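Local coordinates for protein PipY (Synechococcus elongatus, PDB 5NLC) that binds pyridoxal 5'-phosphate in a modified TIM barrel and is probably involved in keeping the cell's supply of this cofactor in balance, at residues A[45-53]-A[69-80]; A[94-105]-A[139-147]. All coordinates share one frame; numbering follows the deposited sequence.

Contact 1: residues A[45-53]-A[69-80]. With PO4 (phosphate ion), chain C.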
loop_
_atom_site.group_PDB
_atom_site.type_symbol
_atom_site.label_atom_id
_atom_site.label_comp_id
_atom_site.label_asym_id
_atom_site.label_seq_id
_atom_site.Cartn_x
_atom_site.Cartn_y
_atom_site.Cartn_z
ATOM N N GLY A 45 0.429 -6.397 6.177
ATOM C CA GLY A 45 1.197 -6.102 5.002
ATOM C C GLY A 45 2.504 -6.916 4.945
ATOM O O GLY A 45 3.189 -7.124 5.989
ATOM N N GLU A 46 2.846 -7.337 3.729
ATOM C CA GLU A 46 4.106 -8.046 3.500
ATOM C C GLU A 46 4.842 -7.330 2.369
ATOM O O GLU A 46 4.219 -6.742 1.505
ATOM C CB GLU A 46 3.850 -9.489 3.149
ATOM C CG GLU A 46 3.303 -10.356 4.330
ATOM C CD GLU A 46 4.365 -10.822 5.315
ATOM O OE1 GLU A 46 5.554 -10.945 4.905
ATOM O OE2 GLU A 46 4.027 -11.074 6.533
ATOM N N ASN A 47 6.163 -7.439 2.351
ATOM C CA ASN A 47 6.940 -6.783 1.287
ATOM C C ASN A 47 7.112 -7.699 0.085
ATOM O O ASN A 47 7.286 -7.200 -0.989
ATOM C CB ASN A 47 8.328 -6.345 1.733
ATOM C CG ASN A 47 8.313 -5.074 2.548
ATOM O OD1 ASN A 47 7.259 -4.429 2.763
ATOM N ND2 ASN A 47 9.485 -4.719 3.048
ATOM N N ARG A 48 7.135 -8.998 0.303
ATOM C CA ARG A 48 7.472 -10.007 -0.712
ATOM C C ARG A 48 6.368 -11.016 -0.856
ATOM O O ARG A 48 5.922 -11.583 0.125
ATOM C CB ARG A 48 8.771 -10.744 -0.323
ATOM C CG ARG A 48 9.999 -9.897 -0.601
ATOM C CD ARG A 48 11.291 -10.424 0.015
ATOM N NE ARG A 48 12.264 -9.327 0.118
ATOM C CZ ARG A 48 13.414 -9.359 0.799
ATOM N NH1 ARG A 48 13.815 -10.461 1.443
ATOM N NH2 ARG A 48 14.182 -8.267 0.828
ATOM N N VAL A 49 6.007 -11.329 -2.097
ATOM C CA VAL A 49 4.885 -12.227 -2.379
ATOM C C VAL A 49 5.061 -13.623 -1.724
ATOM O O VAL A 49 4.154 -14.096 -1.028
ATOM C CB VAL A 49 4.656 -12.363 -3.925
ATOM C CG1 VAL A 49 3.671 -13.456 -4.257
ATOM C CG2 VAL A 49 4.158 -11.067 -4.531
ATOM N N GLN A 50 6.225 -14.256 -1.938
ATOM C CA GLN A 50 6.459 -15.637 -1.447
ATOM C C GLN A 50 6.440 -15.773 0.065
ATOM O O GLN A 50 5.840 -16.699 0.581
ATOM C CB GLN A 50 7.753 -16.225 -2.015
ATOM C CG GLN A 50 7.710 -16.439 -3.523
ATOM C CD GLN A 50 6.705 -17.516 -4.005
ATOM O OE1 GLN A 50 6.252 -17.451 -5.167
ATOM N NE2 GLN A 50 6.369 -18.519 -3.135
ATOM N N GLU A 51 7.027 -14.827 0.766
ATOM C CA GLU A 51 6.975 -14.813 2.224
ATOM C C GLU A 51 5.544 -14.693 2.732
ATOM O O GLU A 51 5.176 -15.384 3.694
ATOM C CB GLU A 51 7.853 -13.690 2.784
ATOM C CG GLU A 51 9.335 -13.931 2.526
ATOM C CD GLU A 51 10.199 -12.677 2.704
ATOM O OE1 GLU A 51 9.727 -11.621 3.236
ATOM O OE2 GLU A 51 11.387 -12.769 2.292
ATOM N N ALA A 52 4.710 -13.894 2.061
ATOM C CA ALA A 52 3.301 -13.823 2.415
ATOM C C ALA A 52 2.528 -15.116 2.195
ATOM O O ALA A 52 1.844 -15.562 3.097
ATOM C CB ALA A 52 2.596 -12.706 1.686
ATOM N N ILE A 53 2.616 -15.712 1.003
ATOM C CA ILE A 53 1.938 -16.984 0.699
ATOM C C ILE A 53 2.230 -18.013 1.766
ATOM O O ILE A 53 1.308 -18.663 2.295
ATOM C CB ILE A 53 2.400 -17.570 -0.657
ATOM C CG1 ILE A 53 1.872 -16.727 -1.803
ATOM C CG2 ILE A 53 1.946 -19.021 -0.877
ATOM C CD1 ILE A 53 2.547 -17.045 -3.120
ATOM N N LEU A 69 0.153 -5.989 -0.291
ATOM C CA LEU A 69 1.487 -6.143 -0.771
ATOM C C LEU A 69 2.108 -4.765 -0.871
ATOM O O LEU A 69 1.606 -3.874 -1.544
ATOM C CB LEU A 69 1.492 -6.877 -2.145
ATOM C CG LEU A 69 2.848 -6.958 -2.819
ATOM C CD1 LEU A 69 3.800 -7.767 -1.954
ATOM C CD2 LEU A 69 2.738 -7.623 -4.169
ATOM N N LEU A 70 3.250 -4.600 -0.197
ATOM C CA LEU A 70 3.841 -3.328 -0.029
ATOM C C LEU A 70 5.139 -3.113 -0.803
ATOM O O LEU A 70 5.600 -1.983 -0.872
ATOM C CB LEU A 70 4.107 -3.113 1.458
ATOM C CG LEU A 70 2.882 -3.157 2.374
ATOM C CD1 LEU A 70 3.368 -3.043 3.823
ATOM C CD2 LEU A 70 1.873 -2.131 1.984
ATOM N N GLY A 71 5.803 -4.158 -1.254
ATOM C CA GLY A 71 7.080 -3.999 -1.885
ATOM C C GLY A 71 6.991 -4.269 -3.373
ATOM O O GLY A 71 5.914 -4.528 -3.916
ATOM N N LYS A 72 8.165 -4.302 -3.987
ATOM C CA LYS A 72 8.334 -4.359 -5.454
ATOM C C LYS A 72 7.675 -5.623 -5.971
ATOM O O LYS A 72 7.874 -6.674 -5.422
ATOM C CB LYS A 72 9.830 -4.387 -5.761
ATOM C CG LYS A 72 10.278 -4.735 -7.177
ATOM C CD LYS A 72 9.879 -3.648 -8.158
ATOM C CE LYS A 72 10.374 -4.031 -9.574
ATOM N NZ LYS A 72 9.916 -3.072 -10.604
ATOM N N LEU A 73 6.938 -5.535 -7.049
ATOM C CA LEU A 73 6.254 -6.704 -7.586
ATOM C C LEU A 73 6.773 -6.868 -8.984
ATOM O O LEU A 73 6.580 -5.987 -9.815
ATOM C CB LEU A 73 4.754 -6.485 -7.584
ATOM C CG LEU A 73 3.910 -7.576 -8.251
ATOM C CD1 LEU A 73 4.215 -8.974 -7.689
ATOM C CD2 LEU A 73 2.419 -7.289 -8.204
ATOM N N GLN A 74 7.462 -7.963 -9.246
ATOM C CA GLN A 74 7.915 -8.285 -10.602
ATOM C C GLN A 74 6.767 -8.799 -11.417
ATOM O O GLN A 74 5.923 -9.529 -10.896
ATOM C CB GLN A 74 9.007 -9.368 -10.553
ATOM C CG GLN A 74 10.242 -8.998 -9.745
ATOM C CD GLN A 74 10.916 -7.732 -10.239
ATOM O OE1 GLN A 74 10.864 -7.395 -11.439
ATOM N NE2 GLN A 74 11.571 -7.016 -9.317
ATOM N N SER A 75 6.749 -8.458 -12.709
ATOM C CA SER A 75 5.629 -8.850 -13.599
ATOM C C SER A 75 5.346 -10.350 -13.661
ATOM O O SER A 75 4.184 -10.707 -13.801
ATOM C CB SER A 75 5.786 -8.259 -15.010
ATOM O OG SER A 75 5.219 -6.942 -14.995
ATOM N N ASN A 76 6.365 -11.212 -13.463
ATOM C CA ASN A 76 6.184 -12.664 -13.429
ATOM C C ASN A 76 5.646 -13.240 -12.120
ATOM O O ASN A 76 5.437 -14.451 -12.018
ATOM C CB ASN A 76 7.488 -13.403 -13.858
ATOM C CG ASN A 76 8.643 -13.351 -12.801
ATOM O OD1 ASN A 76 8.548 -12.784 -11.682
ATOM N ND2 ASN A 76 9.761 -13.934 -13.190
ATOM N N LYS A 77 5.476 -12.405 -11.106
ATOM C CA LYS A 77 4.838 -12.775 -9.860
ATOM C C LYS A 77 3.461 -12.120 -9.747
ATOM O O LYS A 77 2.811 -12.240 -8.717
ATOM C CB LYS A 77 5.700 -12.356 -8.649
ATOM C CG LYS A 77 6.985 -13.135 -8.430
ATOM C CD LYS A 77 6.694 -14.611 -8.105
ATOM C CE LYS A 77 7.958 -15.472 -8.150
ATOM N NZ LYS A 77 8.944 -15.045 -7.114
ATOM N N ALA A 78 3.027 -11.429 -10.789
ATOM C CA ALA A 78 1.755 -10.725 -10.747
ATOM C C ALA A 78 0.617 -11.736 -10.510
ATOM O O ALA A 78 -0.306 -11.431 -9.818
ATOM C CB ALA A 78 1.544 -9.907 -12.001
ATOM N N ARG A 79 0.709 -12.948 -11.079
ATOM C CA ARG A 79 -0.356 -13.913 -10.917
ATOM C C ARG A 79 -0.544 -14.311 -9.458
ATOM O O ARG A 79 -1.656 -14.317 -8.946
ATOM C CB ARG A 79 -0.085 -15.126 -11.794
ATOM C CG ARG A 79 -1.191 -16.160 -11.806
ATOM C CD ARG A 79 -0.845 -17.299 -12.800
ATOM N NE ARG A 79 -1.131 -16.797 -14.121
ATOM C CZ ARG A 79 -2.351 -16.725 -14.669
ATOM N NH1 ARG A 79 -3.433 -17.224 -14.076
ATOM N NH2 ARG A 79 -2.477 -16.173 -15.853
ATOM N N LYS A 80 0.552 -14.681 -8.787
ATOM C CA LYS A 80 0.473 -14.978 -7.366
ATOM C C LYS A 80 0.001 -13.786 -6.537
ATOM O O LYS A 80 -0.677 -13.973 -5.561
ATOM C CB LYS A 80 1.795 -15.520 -6.830
ATOM C CG LYS A 80 2.090 -16.944 -7.328
ATOM C CD LYS A 80 3.488 -17.328 -6.873
ATOM C CE LYS A 80 3.761 -18.832 -7.039
ATOM N NZ LYS A 80 5.213 -19.026 -7.308
HETATM P P PO4 C . 0.821 -14.707 -16.712
HETATM O O1 PO4 C . 0.725 -13.218 -16.528
HETATM O O2 PO4 C . 1.099 -15.370 -15.380
HETATM O O3 PO4 C . -0.496 -15.203 -17.274
HETATM O O4 PO4 C . 1.923 -15.009 -17.708
HETATM O O HOH W 1 9.044 -7.539 -3.019
#

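Contact 2: residues A[94-105]-A[139-147]. With PO4 (phosphate ion), chain C.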
loop_
_atom_site.group_PDB
_atom_site.type_symbol
_atom_site.label_atom_id
_atom_site.label_comp_id
_atom_site.label_asym_id
_atom_site.label_seq_id
_atom_site.Cartn_x
_atom_site.Cartn_y
_atom_site.Cartn_z
ATOM N N TRP A 94 2.759 1.238 -16.148
ATOM C CA TRP A 94 1.623 0.879 -16.961
ATOM C C TRP A 94 1.657 -0.635 -17.194
ATOM O O TRP A 94 0.632 -1.341 -17.074
ATOM C CB TRP A 94 1.635 1.628 -18.320
ATOM C CG TRP A 94 0.778 0.950 -19.274
ATOM C CD1 TRP A 94 1.169 0.135 -20.258
ATOM C CD2 TRP A 94 -0.657 0.894 -19.257
ATOM N NE1 TRP A 94 0.069 -0.371 -20.930
ATOM C CE2 TRP A 94 -1.058 0.061 -20.307
ATOM C CE3 TRP A 94 -1.641 1.489 -18.477
ATOM C CZ2 TRP A 94 -2.415 -0.192 -20.597
ATOM C CZ3 TRP A 94 -2.987 1.211 -18.759
ATOM C CH2 TRP A 94 -3.345 0.404 -19.803
ATOM N N ALA A 95 2.820 -1.169 -17.579
ATOM C CA ALA A 95 2.901 -2.611 -17.844
ATOM C C ALA A 95 2.370 -3.488 -16.705
ATOM O O ALA A 95 1.656 -4.457 -16.925
ATOM C CB ALA A 95 4.342 -2.994 -18.082
ATOM N N LEU A 96 2.694 -3.102 -15.473
ATOM C CA LEU A 96 2.323 -3.921 -14.344
ATOM C C LEU A 96 0.816 -3.767 -14.130
ATOM O O LEU A 96 0.114 -4.760 -13.792
ATOM C CB LEU A 96 3.074 -3.550 -13.064
ATOM C CG LEU A 96 2.736 -4.424 -11.820
ATOM C CD1 LEU A 96 2.929 -5.908 -12.050
ATOM C CD2 LEU A 96 3.492 -3.947 -10.551
ATOM N N ALA A 97 0.313 -2.567 -14.275
ATOM C CA ALA A 97 -1.120 -2.349 -14.089
ATOM C C ALA A 97 -1.915 -3.169 -15.100
ATOM O O ALA A 97 -2.907 -3.847 -14.720
ATOM C CB ALA A 97 -1.477 -0.903 -14.254
ATOM N N GLU A 98 -1.496 -3.083 -16.356
ATOM C CA GLU A 98 -2.115 -3.892 -17.449
ATOM C C GLU A 98 -2.066 -5.382 -17.188
ATOM O O GLU A 98 -3.060 -6.122 -17.406
ATOM C CB GLU A 98 -1.499 -3.551 -18.812
ATOM C CG GLU A 98 -2.319 -4.217 -19.916
ATOM C CD GLU A 98 -2.088 -3.715 -21.306
ATOM O OE1 GLU A 98 -0.926 -3.457 -21.694
ATOM O OE2 GLU A 98 -3.126 -3.612 -22.034
ATOM N N ARG A 99 -0.899 -5.846 -16.740
ATOM C CA ARG A 99 -0.679 -7.256 -16.460
ATOM C C ARG A 99 -1.610 -7.729 -15.326
ATOM O O ARG A 99 -2.304 -8.755 -15.463
ATOM C CB ARG A 99 0.790 -7.482 -16.106
ATOM C CG ARG A 99 1.222 -8.911 -15.843
ATOM C CD ARG A 99 1.430 -9.635 -17.118
ATOM N NE ARG A 99 2.065 -10.927 -16.947
ATOM C CZ ARG A 99 3.362 -11.186 -17.101
ATOM N NH1 ARG A 99 3.775 -12.430 -16.932
ATOM N NH2 ARG A 99 4.255 -10.241 -17.421
ATOM N N LEU A 100 -1.681 -6.973 -14.225
ATOM C CA LEU A 100 -2.593 -7.307 -13.125
ATOM C C LEU A 100 -4.083 -7.370 -13.596
ATOM O O LEU A 100 -4.869 -8.233 -13.166
ATOM C CB LEU A 100 -2.461 -6.286 -12.007
ATOM C CG LEU A 100 -1.084 -6.314 -11.256
ATOM C CD1 LEU A 100 -0.906 -5.041 -10.413
ATOM C CD2 LEU A 100 -0.995 -7.567 -10.393
ATOM N N ASP A 101 -4.455 -6.422 -14.407
ATOM C CA ASP A 101 -5.819 -6.360 -14.955
ATOM C C ASP A 101 -6.130 -7.603 -15.826
ATOM O O ASP A 101 -7.210 -8.177 -15.720
ATOM C CB ASP A 101 -6.018 -5.076 -15.746
ATOM C CG ASP A 101 -7.447 -4.934 -16.267
ATOM O OD1 ASP A 101 -8.314 -4.515 -15.486
ATOM O OD2 ASP A 101 -7.674 -5.252 -17.443
ATOM N N ARG A 102 -5.183 -8.021 -16.649
ATOM C CA ARG A 102 -5.383 -9.171 -17.506
ATOM C C ARG A 102 -5.553 -10.449 -16.625
ATOM O O ARG A 102 -6.497 -11.215 -16.786
ATOM C CB ARG A 102 -4.226 -9.335 -18.462
ATOM C CG ARG A 102 -4.361 -10.598 -19.313
ATOM C CD ARG A 102 -3.316 -10.720 -20.419
ATOM N NE ARG A 102 -1.941 -10.908 -19.938
ATOM C CZ ARG A 102 -1.463 -11.978 -19.281
ATOM N NH1 ARG A 102 -2.228 -13.021 -18.929
ATOM N NH2 ARG A 102 -0.169 -11.989 -18.949
ATOM N N ILE A 103 -4.669 -10.608 -15.647
ATOM C CA ILE A 103 -4.708 -11.736 -14.739
ATOM C C ILE A 103 -5.937 -11.705 -13.879
ATOM O O ILE A 103 -6.605 -12.747 -13.733
ATOM C CB ILE A 103 -3.441 -11.815 -13.870
ATOM C CG1 ILE A 103 -2.207 -12.110 -14.758
ATOM C CG2 ILE A 103 -3.567 -12.938 -12.832
ATOM C CD1 ILE A 103 -0.864 -11.752 -14.069
ATOM N N ALA A 104 -6.278 -10.519 -13.341
ATOM C CA ALA A 104 -7.518 -10.329 -12.562
ATOM C C ALA A 104 -8.759 -10.818 -13.346
ATOM O O ALA A 104 -9.553 -11.587 -12.794
ATOM C CB ALA A 104 -7.672 -8.896 -12.121
ATOM N N GLY A 105 -8.849 -10.441 -14.607
ATOM C CA GLY A 105 -9.944 -10.867 -15.495
ATOM C C GLY A 105 -10.013 -12.371 -15.724
ATOM O O GLY A 105 -11.097 -12.983 -15.678
ATOM N N GLN A 139 -6.096 5.390 -20.223
ATOM C CA GLN A 139 -6.020 3.959 -20.377
ATOM C C GLN A 139 -6.161 3.248 -19.024
ATOM O O GLN A 139 -6.818 2.197 -18.916
ATOM C CB GLN A 139 -4.710 3.568 -21.039
ATOM C CG GLN A 139 -4.703 3.863 -22.538
ATOM C CD GLN A 139 -4.570 5.314 -22.863
ATOM O OE1 GLN A 139 -3.774 6.033 -22.200
ATOM N NE2 GLN A 139 -5.344 5.794 -23.899
ATOM N N LEU A 140 -5.577 3.845 -17.974
ATOM C CA LEU A 140 -5.803 3.302 -16.630
ATOM C C LEU A 140 -7.269 3.266 -16.238
ATOM O O LEU A 140 -7.746 2.293 -15.637
ATOM C CB LEU A 140 -5.029 4.100 -15.596
ATOM C CG LEU A 140 -3.529 3.884 -15.691
ATOM C CD1 LEU A 140 -2.796 5.007 -14.987
ATOM C CD2 LEU A 140 -3.116 2.550 -15.096
ATOM N N SER A 141 -7.967 4.329 -16.559
ATOM C CA SER A 141 -9.395 4.437 -16.341
ATOM C C SER A 141 -10.243 3.394 -17.051
ATOM O O SER A 141 -11.313 3.066 -16.566
ATOM C CB SER A 141 -9.886 5.842 -16.758
ATOM O OG SER A 141 -9.314 6.773 -15.852
ATOM N N GLN A 142 -9.738 2.826 -18.133
ATOM C CA GLN A 142 -10.445 1.757 -18.841
ATOM C C GLN A 142 -10.132 0.345 -18.440
ATOM O O GLN A 142 -10.684 -0.589 -19.023
ATOM C CB GLN A 142 -10.202 1.946 -20.334
ATOM C CG GLN A 142 -10.826 3.274 -20.735
ATOM C CD GLN A 142 -10.407 3.757 -22.108
ATOM O OE1 GLN A 142 -9.409 3.296 -22.689
ATOM N NE2 GLN A 142 -11.175 4.723 -22.643
ATOM N N LEU A 143 -9.189 0.156 -17.520
ATOM C CA LEU A 143 -8.923 -1.161 -16.980
ATOM C C LEU A 143 -10.156 -1.577 -16.165
ATOM O O LEU A 143 -10.578 -0.859 -15.263
ATOM C CB LEU A 143 -7.635 -1.149 -16.149
ATOM C CG LEU A 143 -6.341 -0.919 -16.917
ATOM C CD1 LEU A 143 -5.167 -0.825 -15.944
ATOM C CD2 LEU A 143 -6.046 -1.952 -18.001
ATOM N N GLN A 144 -10.795 -2.667 -16.541
ATOM C CA GLN A 144 -12.097 -3.024 -15.958
ATOM C C GLN A 144 -12.039 -3.990 -14.808
ATOM O O GLN A 144 -13.040 -4.146 -14.114
ATOM C CB GLN A 144 -12.950 -3.712 -17.034
ATOM C CG GLN A 144 -13.129 -2.882 -18.273
ATOM C CD GLN A 144 -13.968 -1.653 -18.010
ATOM O OE1 GLN A 144 -15.174 -1.758 -17.743
ATOM N NE2 GLN A 144 -13.343 -0.471 -18.079
ATOM N N GLN A 145 -10.912 -4.666 -14.627
ATOM C CA GLN A 145 -10.816 -5.779 -13.678
ATOM C C GLN A 145 -9.999 -5.465 -12.420
ATOM O O GLN A 145 -9.665 -6.403 -11.676
ATOM C CB GLN A 145 -10.107 -6.949 -14.321
ATOM C CG GLN A 145 -10.464 -7.241 -15.758
ATOM C CD GLN A 145 -11.895 -7.656 -15.894
ATOM O OE1 GLN A 145 -12.504 -8.145 -14.944
ATOM N NE2 GLN A 145 -12.420 -7.498 -17.049
ATOM N N VAL A 146 -9.489 -4.266 -12.294
ATOM C CA VAL A 146 -8.822 -3.843 -11.065
ATOM C C VAL A 146 -9.520 -2.670 -10.508
ATOM O O VAL A 146 -10.271 -2.051 -11.239
ATOM C CB VAL A 146 -7.376 -3.493 -11.354
ATOM C CG1 VAL A 146 -6.556 -4.759 -11.682
ATOM C CG2 VAL A 146 -7.261 -2.425 -12.437
ATOM N N GLN A 147 -9.209 -2.281 -9.254
ATOM C CA GLN A 147 -9.828 -1.091 -8.625
ATOM C C GLN A 147 -8.705 -0.189 -8.241
ATOM O O GLN A 147 -8.067 -0.408 -7.208
ATOM C CB GLN A 147 -10.681 -1.442 -7.397
ATOM C CG GLN A 147 -11.881 -2.347 -7.716
ATOM C CD GLN A 147 -12.466 -2.928 -6.453
ATOM O OE1 GLN A 147 -13.202 -2.254 -5.782
ATOM N NE2 GLN A 147 -12.043 -4.133 -6.068
HETATM P P PO4 C . 0.821 -14.707 -16.712
HETATM O O1 PO4 C . 0.725 -13.218 -16.528
HETATM O O2 PO4 C . 1.099 -15.370 -15.380
HETATM O O3 PO4 C . -0.496 -15.203 -17.274
HETATM O O4 PO4 C . 1.923 -15.009 -17.708
HETATM O O HOH W 2 -9.714 -4.179 -18.713
#

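Contact 1: residues A[45-53]-A[69-80]
At the C-terminal mouth of a modified TIM barrel, where pyridoxal phosphate binds, though none is present in this structure, Glu-46 at the end of strand 43-46 pairs in parallel with Leu-69 at the end of strand 66-69. Leu-70 N donates to Glu-46 O at 2.9 Å, nearly straight (160° at the hydrogen). Past this bond the chains draw together: Gly-71 CA lies 3.3 Å from Asn-47 O in a CA-H...O contact, a place where a side chain would strike that carbonyl. A water bridges onward, donating to Asn-47 O and Lys-72 O. Asn-47 belongs to the cofactor site and its side chain lies beside Lys-26, the predicted Schiff-base lysine, while Leu-70 touches Arg-210 of the same site.

Beneath the mouth, helix 49-56 turns Val-49 and Ile-53 to the other segment. Val-49 divides its branches: CG2 meets Leu-69 CD2 at 3.7 Å and also Leu-73 CD1, whereas CG1, anti to the backbone N (chi1 170°), rests on Lys-80 CB. The aliphatic stem of Lys-80 continues past Ile-53, whose CD1 is 3.9 Å from Lys-80 CD, and its amine rises to the surface, where Lys-80 NZ donates to Gln-50 OE1 at 2.9 Å, tilted 16° from the carbonyl plane. A long, amphipathic residue suits this boundary; an alanine here would probably leave Gln-50 OE1 without this donor and Ile-53 CD1 without the outer methylenes it packs on. Neighbouring parallel strands with their following helices packed outside are the beta/alpha repeat of the TIM barrel, here in its fold type III PLP-protein form.

Contact 2: residues A[94-105]-A[139-147]
Trp-94 and Leu-140 lie alongside each other, pointing in opposite senses, with Trp-94 CE3 3.8 Å from Leu-140 CD2. The six-membered part of the indole also reaches Gln-139 CB, lying 3.7 Å from Trp-94 CH2, so a broad aromatic group fills the gap between helix 94-107 and the end of helix 130-141. Deeper in, Ala-97 CB is small enough to let both Leu-140 CD2 and Leu-143 CD1 approach. Val-146 CG1 takes up the next turn, lying against the backbone of Asp-101 and near Leu-100 and Ala-104, and the Val-146 side chain also touches Leu-113 of strand 112-116. Helix 94-107 is an outer helix of the barrel, and the turn with Leu-143 to Val-146 leads from helix 130-141 into strand 147-152, as beta/alpha topology requires.

Polar chemistry begins at Asp-101. Its CG stands anti to the backbone N (chi1 -177°), which carries the carboxylate across to the turn, where Gln-145 N donates to Asp-101 OD1 at 2.7 Å. The amide arrives on the syn side, 19° out of the carboxylate plane. A water spans the other oxygen, donating to Asp-101 OD2 at 2.6 Å and accepting from Gln-144 N, so the short acidic chain holds one amide of the turn directly and the one before it through water. Packing is close below it, with Ala-104 CB 3.2 Å from Gln-145 O, and Gly-105, without a side chain, leaves room for Gln-145 CG, 3.7 Å from Gly-105 CA. Toward solvent the contact thins: exposed Gln-144 folds back, its NE2 donating to Gln-142 O from above the carbonyl plane.

Both contacts are partly buried and follow each other along the chain, but contact 1 lies nearer the centre of the chain and runs from buried strand ends to a surface lysine, whereas contact 2 lies farther out, among the outer helices. Contact 1 reaches the cofactor mouth; contact 2 joins an outer helix to a helix end and turn, away from the annotated sites. Backbone pairing accordingly links the strands in contact 1, whereas a side-chain carboxylate accepts from a backbone amide in contact 2. Their centres are 17 Å apart, yet helices 78-84 and 94-107 touch through Ala-78 and Ile-103. On the surface there, Arg-79, Arg-99 and Arg-102 gather round one phosphate ion, probably from the crystallisation liquor.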